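Local coordinates for putative uncharacterized protein (Trypanosoma congolense, PDB 4E40) that probably binds haptoglobin-hemoglobin for uptake at the parasite surface, this elongated helical bundle being presumably its extracellular part, at residues I5-E10 with K186-V191; A16-L21 with D180-V185; A23-V28 with K173-A178. All coordinates share one frame; numbering follows the deposited sequence.

Contact 1: I5-E10 with K186-V191; sequences IKVELE and KEDNAV. Unlike the reference sequence in segment 5-10: E10 (reference Lys).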
loop_
_atom_site.group_PDB
_atom_site.type_symbol
_atom_site.label_atom_id
_atom_site.label_comp_id
_atom_site.label_asym_id
_atom_site.label_seq_id
_atom_site.Cartn_x
_atom_site.Cartn_y
_atom_site.Cartn_z
ATOM N N ILE A 5 -31.986 -15.825 1.587
ATOM C CA ILE A 5 -31.430 -17.153 1.551
ATOM C C ILE A 5 -32.630 -18.143 1.661
ATOM O O ILE A 5 -33.532 -17.951 2.518
ATOM C CB ILE A 5 -30.458 -17.330 2.746
ATOM C CG1 ILE A 5 -29.220 -16.425 2.515
ATOM C CG2 ILE A 5 -29.978 -18.773 2.851
ATOM C CD1 ILE A 5 -28.446 -16.056 3.797
ATOM N N LYS A 6 -32.603 -19.193 0.838
ATOM C CA LYS A 6 -33.758 -20.132 0.769
ATOM C C LYS A 6 -33.523 -21.407 1.531
ATOM O O LYS A 6 -34.446 -21.983 2.058
ATOM C CB LYS A 6 -34.170 -20.375 -0.688
ATOM C CG LYS A 6 -34.884 -19.131 -1.243
ATOM C CD LYS A 6 -35.567 -19.334 -2.590
ATOM C CE LYS A 6 -36.230 -18.045 -3.076
ATOM N NZ LYS A 6 -35.243 -17.023 -3.532
ATOM N N VAL A 7 -32.257 -21.801 1.667
ATOM C CA VAL A 7 -31.885 -22.974 2.439
ATOM C C VAL A 7 -32.291 -22.783 3.926
ATOM O O VAL A 7 -32.203 -21.682 4.447
ATOM C CB VAL A 7 -30.382 -23.292 2.204
ATOM C CG1 VAL A 7 -30.010 -22.853 0.789
ATOM C CG2 VAL A 7 -29.458 -22.549 3.164
ATOM N N GLU A 8 -32.851 -23.802 4.562
ATOM C CA GLU A 8 -33.265 -23.651 5.965
ATOM C C GLU A 8 -32.204 -24.288 6.880
ATOM O O GLU A 8 -31.555 -25.247 6.468
ATOM C CB GLU A 8 -34.595 -24.320 6.207
ATOM C CG GLU A 8 -35.768 -23.470 5.793
ATOM C CD GLU A 8 -37.025 -23.942 6.476
ATOM O OE1 GLU A 8 -37.388 -25.141 6.322
ATOM O OE2 GLU A 8 -37.634 -23.112 7.181
ATOM N N LEU A 9 -31.951 -23.714 8.051
ATOM C CA LEU A 9 -30.926 -24.311 8.944
ATOM C C LEU A 9 -31.587 -25.572 9.524
ATOM O O LEU A 9 -32.737 -25.522 9.998
ATOM C CB LEU A 9 -30.498 -23.296 10.020
ATOM C CG LEU A 9 -29.829 -22.003 9.463
ATOM C CD1 LEU A 9 -29.704 -20.887 10.480
ATOM C CD2 LEU A 9 -28.451 -22.342 8.904
ATOM N N GLU A 10 -30.877 -26.688 9.448
ATOM C CA GLU A 10 -31.506 -28.009 9.603
ATOM C C GLU A 10 -31.322 -28.568 11.012
ATOM O O GLU A 10 -32.028 -29.492 11.425
ATOM C CB GLU A 10 -30.841 -28.940 8.581
ATOM C CG GLU A 10 -31.462 -30.284 8.391
ATOM C CD GLU A 10 -30.660 -31.215 7.456
ATOM O OE1 GLU A 10 -29.570 -30.857 6.975
ATOM O OE2 GLU A 10 -31.142 -32.332 7.179
ATOM N N LYS A 186 -23.372 -21.223 1.646
ATOM C CA LYS A 186 -22.261 -20.727 0.814
ATOM C C LYS A 186 -22.679 -20.692 -0.665
ATOM O O LYS A 186 -22.297 -19.759 -1.398
ATOM C CB LYS A 186 -21.090 -21.678 0.988
ATOM C CG LYS A 186 -19.887 -21.317 0.108
ATOM C CD LYS A 186 -18.702 -22.206 0.433
ATOM C CE LYS A 186 -17.619 -21.946 -0.582
ATOM N NZ LYS A 186 -16.574 -23.020 -0.482
ATOM N N GLU A 187 -23.451 -21.712 -1.089
ATOM C CA GLU A 187 -23.850 -21.866 -2.490
ATOM C C GLU A 187 -25.219 -21.285 -2.824
ATOM O O GLU A 187 -25.626 -21.305 -3.985
ATOM C CB GLU A 187 -23.838 -23.361 -2.873
ATOM C CG GLU A 187 -22.513 -24.068 -2.696
ATOM C CD GLU A 187 -21.410 -23.402 -3.476
ATOM O OE1 GLU A 187 -20.257 -23.341 -2.994
ATOM O OE2 GLU A 187 -21.705 -22.947 -4.600
ATOM N N ASP A 188 -25.940 -20.744 -1.835
ATOM C CA ASP A 188 -27.286 -20.212 -2.087
ATOM C C ASP A 188 -27.214 -18.974 -3.011
ATOM O O ASP A 188 -26.387 -18.092 -2.803
ATOM C CB ASP A 188 -27.938 -19.851 -0.757
ATOM C CG ASP A 188 -29.379 -19.364 -0.918
ATOM O OD1 ASP A 188 -29.612 -18.220 -1.419
ATOM O OD2 ASP A 188 -30.247 -20.164 -0.519
ATOM N N ASN A 189 -28.072 -18.894 -4.025
ATOM C CA ASN A 189 -27.998 -17.802 -4.977
ATOM C C ASN A 189 -28.184 -16.416 -4.465
ATOM O O ASN A 189 -27.692 -15.481 -5.086
ATOM C CB ASN A 189 -29.095 -18.022 -6.024
ATOM C CG ASN A 189 -28.705 -19.028 -7.043
ATOM O OD1 ASN A 189 -27.641 -19.639 -6.949
ATOM N ND2 ASN A 189 -29.548 -19.192 -8.059
ATOM N N ALA A 190 -28.806 -16.246 -3.302
ATOM C CA ALA A 190 -28.965 -14.917 -2.750
ATOM C C ALA A 190 -27.672 -14.330 -2.260
ATOM O O ALA A 190 -27.588 -13.128 -2.073
ATOM C CB ALA A 190 -29.973 -14.955 -1.598
ATOM N N VAL A 191 -26.678 -15.177 -2.050
ATOM C CA VAL A 191 -25.435 -14.722 -1.394
ATOM C C VAL A 191 -24.165 -15.276 -2.007
ATOM O O VAL A 191 -23.082 -14.786 -1.672
ATOM C CB VAL A 191 -25.442 -15.043 0.131
ATOM C CG1 VAL A 191 -26.353 -14.064 0.900
ATOM C CG2 VAL A 191 -25.863 -16.506 0.374
HETATM O O HOH W 1 -32.072 -17.629 -2.318
#
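The carboxylate of D188 faces the irregular N-terminal chain at I5, K6 and V7 and accepts the N-H groups of K6 and, weakly, V7. CG of D188 stands anti to its own backbone N (chi1 -177°), which carries the carboxylate across to the other chain. The bond from K6 N to D188 OD2, 2.9 Å, is nearly straight, and the oxygen is met on the syn side but 32° out of the carboxylate plane. The N-H of V7 reaches the same oxygen in a weaker bond, 3.4 Å from V7 N to D188 OD2. OD1 looks back to its own chain: it takes the N-H of A190 on the anti side, A190 N to D188 OD1 2.8 Å, closing an Asx turn. A water also donates to D188 OD1, its oxygen 2.7 Å away, and lies within weak reach of K6 NZ. Both oxygens of this buried acid are thus occupied, an arrangement that would probably favour the charged form. I5 and V7 lie beside it. I5 passes D188 obliquely, with its CG2 3.7 Å from D188 OD2, while V7 and D188 run past each other in opposite directions. On its other branch I5 crosses V191 at about a right angle, CG1 lying 4.0 Å from V191 CG2, and the methyl of A190 sits against the backbone N of I5. The contact pins the N-terminal loop ahead of helix 12-26 to the turn between helices 183-187 and 192-246; helix 82-147 packs here too, with K139 and V140 against I5 and K139 also against V191.

Contact 2: A16-L21 with D180-V185; sequences AAACEL and DKLPGV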
loop_
_atom_site.group_PDB
_atom_site.type_symbol
_atom_site.label_atom_id
_atom_site.label_comp_id
_atom_site.label_asym_id
_atom_site.label_seq_id
_atom_site.Cartn_x
_atom_site.Cartn_y
_atom_site.Cartn_z
ATOM N N ALA A 16 -25.390 -22.888 14.890
ATOM C CA ALA A 16 -24.166 -22.349 15.502
ATOM C C ALA A 16 -23.227 -21.886 14.422
ATOM O O ALA A 16 -22.581 -20.850 14.533
ATOM C CB ALA A 16 -23.503 -23.421 16.374
ATOM N N ALA A 17 -23.135 -22.675 13.354
ATOM C CA ALA A 17 -22.285 -22.241 12.253
ATOM C C ALA A 17 -22.782 -20.952 11.571
ATOM O O ALA A 17 -21.945 -20.097 11.188
ATOM C CB ALA A 17 -22.108 -23.390 11.212
ATOM N N ALA A 18 -24.096 -20.794 11.440
ATOM C CA ALA A 18 -24.641 -19.545 10.843
ATOM C C ALA A 18 -24.434 -18.375 11.785
ATOM O O ALA A 18 -24.131 -17.274 11.314
ATOM C CB ALA A 18 -26.122 -19.724 10.497
ATOM N N CYS A 19 -24.532 -18.607 13.099
ATOM C CA CYS A 19 -24.259 -17.539 14.109
ATOM C C CYS A 19 -22.830 -17.051 13.952
ATOM O O CYS A 19 -22.576 -15.837 13.844
ATOM C CB CYS A 19 -24.452 -18.144 15.514
ATOM S SG CYS A 19 -24.618 -16.790 16.704
ATOM N N GLU A 20 -21.880 -18.013 13.882
ATOM C CA GLU A 20 -20.460 -17.629 13.705
ATOM C C GLU A 20 -20.253 -16.924 12.359
ATOM O O GLU A 20 -19.500 -15.952 12.271
ATOM C CB GLU A 20 -19.517 -18.831 13.833
ATOM C CG GLU A 20 -18.024 -18.484 13.638
ATOM C CD GLU A 20 -17.545 -17.364 14.544
ATOM O OE1 GLU A 20 -18.206 -17.101 15.590
ATOM O OE2 GLU A 20 -16.524 -16.708 14.227
ATOM N N LEU A 21 -20.850 -17.445 11.291
ATOM C CA LEU A 21 -20.715 -16.813 9.977
ATOM C C LEU A 21 -21.219 -15.360 10.022
ATOM O O LEU A 21 -20.580 -14.471 9.455
ATOM C CB LEU A 21 -21.510 -17.575 8.919
ATOM C CG LEU A 21 -21.524 -17.032 7.489
ATOM C CD1 LEU A 21 -20.101 -16.872 6.924
ATOM C CD2 LEU A 21 -22.389 -17.844 6.527
ATOM N N ASP A 180 -17.329 -22.547 4.718
ATOM C CA ASP A 180 -17.207 -23.978 4.337
ATOM C C ASP A 180 -17.933 -24.867 5.314
ATOM O O ASP A 180 -18.310 -25.991 4.935
ATOM C CB ASP A 180 -15.749 -24.387 4.293
ATOM C CG ASP A 180 -15.027 -23.816 3.107
ATOM O OD1 ASP A 180 -15.643 -23.140 2.230
ATOM O OD2 ASP A 180 -13.775 -23.966 3.082
ATOM N N LYS A 181 -18.227 -24.397 6.549
ATOM C CA LYS A 181 -19.043 -25.194 7.472
ATOM C C LYS A 181 -20.533 -25.256 7.111
ATOM O O LYS A 181 -21.307 -26.071 7.651
ATOM C CB LYS A 181 -18.888 -24.638 8.905
ATOM C CG LYS A 181 -17.524 -24.791 9.511
ATOM C CD LYS A 181 -17.658 -24.865 11.031
ATOM C CE LYS A 181 -17.429 -26.298 11.506
ATOM N NZ LYS A 181 -17.345 -26.365 13.003
ATOM N N LEU A 182 -20.972 -24.325 6.256
ATOM C CA LEU A 182 -22.369 -24.242 5.818
ATOM C C LEU A 182 -22.431 -24.224 4.297
ATOM O O LEU A 182 -22.803 -23.212 3.689
ATOM C CB LEU A 182 -22.999 -22.940 6.299
ATOM C CG LEU A 182 -23.472 -22.818 7.694
ATOM C CD1 LEU A 182 -23.851 -21.359 7.934
ATOM C CD2 LEU A 182 -24.651 -23.763 7.915
ATOM N N PRO A 183 -22.141 -25.362 3.692
ATOM C CA PRO A 183 -22.043 -25.410 2.237
ATOM C C PRO A 183 -23.359 -25.017 1.548
ATOM O O PRO A 183 -23.310 -24.401 0.470
ATOM C CB PRO A 183 -21.623 -26.878 1.949
ATOM C CG PRO A 183 -22.029 -27.651 3.200
ATOM C CD PRO A 183 -21.838 -26.664 4.324
ATOM N N GLY A 184 -24.518 -25.291 2.164
ATOM C CA GLY A 184 -25.784 -24.916 1.542
ATOM C C GLY A 184 -25.948 -23.409 1.468
ATOM O O GLY A 184 -26.362 -22.866 0.438
ATOM N N VAL A 185 -25.572 -22.711 2.536
ATOM C CA VAL A 185 -25.632 -21.245 2.540
ATOM C C VAL A 185 -24.580 -20.635 1.618
ATOM O O VAL A 185 -24.845 -19.677 0.886
ATOM C CB VAL A 185 -25.486 -20.661 4.000
ATOM C CG1 VAL A 185 -25.266 -19.138 4.005
ATOM C CG2 VAL A 185 -26.696 -21.059 4.889
#
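L182 reaches across to A17 and A18 on helix 12-26, and its side chain carries most of this apolar contact. From CB the chain turns to place CG beside the backbone N and anti to the carbonyl carbon (chi1 -80°); there CG meets the methyl of A17, 3.8 Å from A17 CB. Beyond the branch point the two methyls part. CD2 stays near the same alanine, 4.2 Å from A17 CB. CD1 goes deeper, against the helix backbone itself, 3.5 Å from A18 CA, and also meets the methyl of A18. Such a close approach to the main chain is consistent with the small alanine side chains. L21, one turn further along the helix, crosses L182 obliquely, its CD2 lying 4.1 Å from L182 CD1. The same CD2 meets V185 tip to tip, 4.0 Å from V185 CG1, so this one methyl bridges both residues. At the more open margin, the CB of K181 rests on A17 CB at 4.2 Å. L182 is also the N-cap residue of helix 183-187, so the link between two short helices is packed against helix 12-26 by the residue that precedes the second. Helix 82-147 also packs here, L144 touching A18 and L143 touching V185; helix 172-180 adds L175 and L179 against L21, and the C19-C162 disulfide ties the same helix 12-26 to the chain after helix 153-160.

Contact 3: A23-V28 with K173-A178; sequences AQLAGV and KSLAAA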
loop_
_atom_site.group_PDB
_atom_site.type_symbol
_atom_site.label_atom_id
_atom_site.label_comp_id
_atom_site.label_asym_id
_atom_site.label_seq_id
_atom_site.Cartn_x
_atom_site.Cartn_y
_atom_site.Cartn_z
ATOM N N ALA A 23 -21.343 -13.315 12.535
ATOM C CA ALA A 23 -20.352 -12.503 13.279
ATOM C C ALA A 23 -19.130 -12.189 12.421
ATOM O O ALA A 23 -18.624 -11.053 12.449
ATOM C CB ALA A 23 -19.923 -13.148 14.582
ATOM N N GLN A 24 -18.728 -13.162 11.575
ATOM C CA GLN A 24 -17.590 -12.885 10.653
ATOM C C GLN A 24 -17.967 -11.858 9.574
ATOM O O GLN A 24 -17.203 -10.949 9.280
ATOM C CB GLN A 24 -17.135 -14.155 9.928
ATOM C CG GLN A 24 -16.630 -15.258 10.846
ATOM C CD GLN A 24 -15.183 -15.304 11.066
ATOM O OE1 GLN A 24 -14.740 -15.357 12.243
ATOM N NE2 GLN A 24 -14.431 -15.071 10.041
ATOM N N LEU A 25 -19.154 -12.012 8.953
ATOM C CA LEU A 25 -19.583 -11.110 7.889
ATOM C C LEU A 25 -19.678 -9.700 8.481
ATOM O O LEU A 25 -19.229 -8.742 7.830
ATOM C CB LEU A 25 -20.952 -11.558 7.325
ATOM C CG LEU A 25 -20.804 -12.903 6.535
ATOM C CD1 LEU A 25 -22.208 -13.481 6.314
ATOM C CD2 LEU A 25 -20.047 -12.749 5.214
ATOM N N ALA A 26 -20.241 -9.607 9.703
ATOM C CA ALA A 26 -20.390 -8.293 10.403
ATOM C C ALA A 26 -19.029 -7.663 10.654
ATOM O O ALA A 26 -18.920 -6.416 10.708
ATOM C CB ALA A 26 -21.129 -8.458 11.724
ATOM N N GLY A 27 -17.998 -8.477 10.813
ATOM C CA GLY A 27 -16.671 -7.948 11.096
ATOM C C GLY A 27 -15.815 -7.679 9.855
ATOM O O GLY A 27 -14.710 -7.210 9.997
ATOM N N VAL A 28 -16.335 -7.883 8.644
ATOM C CA VAL A 28 -15.568 -7.608 7.428
ATOM C C VAL A 28 -15.303 -6.095 7.281
ATOM O O VAL A 28 -14.202 -5.722 6.869
ATOM C CB VAL A 28 -16.317 -8.134 6.173
ATOM C CG1 VAL A 28 -15.653 -7.589 4.890
ATOM C CG2 VAL A 28 -16.285 -9.691 6.225
ATOM N N LYS A 173 -9.158 -15.872 5.508
ATOM C CA LYS A 173 -9.016 -17.258 5.899
ATOM C C LYS A 173 -10.085 -17.691 6.871
ATOM O O LYS A 173 -10.714 -18.756 6.676
ATOM C CB LYS A 173 -7.615 -17.432 6.514
ATOM C CG LYS A 173 -7.363 -18.863 6.962
ATOM C CD LYS A 173 -5.955 -18.966 7.597
ATOM C CE LYS A 173 -5.661 -20.414 8.013
ATOM N NZ LYS A 173 -4.270 -20.475 8.582
ATOM N N SER A 174 -10.341 -16.883 7.910
ATOM C CA SER A 174 -11.348 -17.337 8.853
ATOM C C SER A 174 -12.770 -17.260 8.272
ATOM O O SER A 174 -13.600 -18.120 8.564
ATOM C CB SER A 174 -11.271 -16.538 10.203
ATOM O OG SER A 174 -11.744 -15.190 9.977
ATOM N N LEU A 175 -13.034 -16.304 7.375
ATOM C CA LEU A 175 -14.350 -16.222 6.805
ATOM C C LEU A 175 -14.569 -17.439 5.884
ATOM O O LEU A 175 -15.649 -17.992 5.885
ATOM C CB LEU A 175 -14.494 -14.894 6.064
ATOM C CG LEU A 175 -15.819 -14.754 5.305
ATOM C CD1 LEU A 175 -17.056 -14.859 6.236
ATOM C CD2 LEU A 175 -15.807 -13.411 4.566
ATOM N N ALA A 176 -13.530 -17.739 5.076
ATOM C CA ALA A 176 -13.691 -18.929 4.201
ATOM C C ALA A 176 -13.942 -20.188 5.013
ATOM O O ALA A 176 -14.791 -21.017 4.605
ATOM C CB ALA A 176 -12.442 -19.066 3.326
ATOM N N ALA A 177 -13.239 -20.351 6.159
ATOM C CA ALA A 177 -13.489 -21.548 6.998
ATOM C C ALA A 177 -14.947 -21.572 7.482
ATOM O O ALA A 177 -15.628 -22.608 7.528
ATOM C CB ALA A 177 -12.528 -21.565 8.186
ATOM N N ALA A 178 -15.467 -20.386 7.869
ATOM C CA ALA A 178 -16.849 -20.295 8.413
ATOM C C ALA A 178 -17.864 -20.600 7.306
ATOM O O ALA A 178 -18.869 -21.312 7.556
ATOM C CB ALA A 178 -17.062 -18.879 8.957
#
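L175 of helix 172-180 meets Q24, L25 and V28 where helix 12-26 gives way to helix 28-73, a helix-to-helix packing inside the elongated helical bundle of this receptor. The apolar part centres on the two methyls of L175, whose CG stands anti to the backbone N (chi1 175°). CD1 touches two residues of the opposite helix, 3.8 Å from L25 CD2 and equally 3.8 Å from Q24 CB. CD2 turns to V28, 4.1 Å from V28 CG2. Both L25 and V28 cross L175 at about a right angle, so each meets it through a methyl and does not lie alongside. The aliphatic start of Q24 adds to this surface: its CG touches the methyl of A178, one turn after S174, at 4.1 Å from A178 CB. Around these side chains, helix 192-246 supplies I198, which touches L25, V28 and L175 and thus joins all three residues, while helix 82-147 brings A137 and V140 against L25 and A129 against V28.

The polar part brings the far end of the Q24 side chain to S174, on the first turn of helix 172-180. Q24 is buried, with N167 and V170 of the preceding loop also touching it. S174 is itself tied to that loop, its backbone N being bonded to T171 OG1. The bend of the Q24 side chain at chi2 (-95°) brings CD of Q24 to 3.6 Å from S174 OG.

Overall arrangement
From the N terminus the chain first passes through 5-10, then runs along helix 12-26, which supplies 16-21 to contact 2; its last turn and the start of helix 28-73 supply 23-28 to contact 3. Helices 28-73, 82-147 and 153-160 follow before the chain comes back through 172-180, where contact 3 closes the innermost loop. Contact 2 closes the next at 180-185 and contact 1 the outermost at 186-191, so the three are nested and none cross. Neighbouring contact centres lie about 10 Å apart: V7 packs on V185 between contacts 1 and 2, and L21 on L175 between 2 and 3. Together they join the N-terminal segment and helix 12-26 to the short helices 172-180 and 183-187.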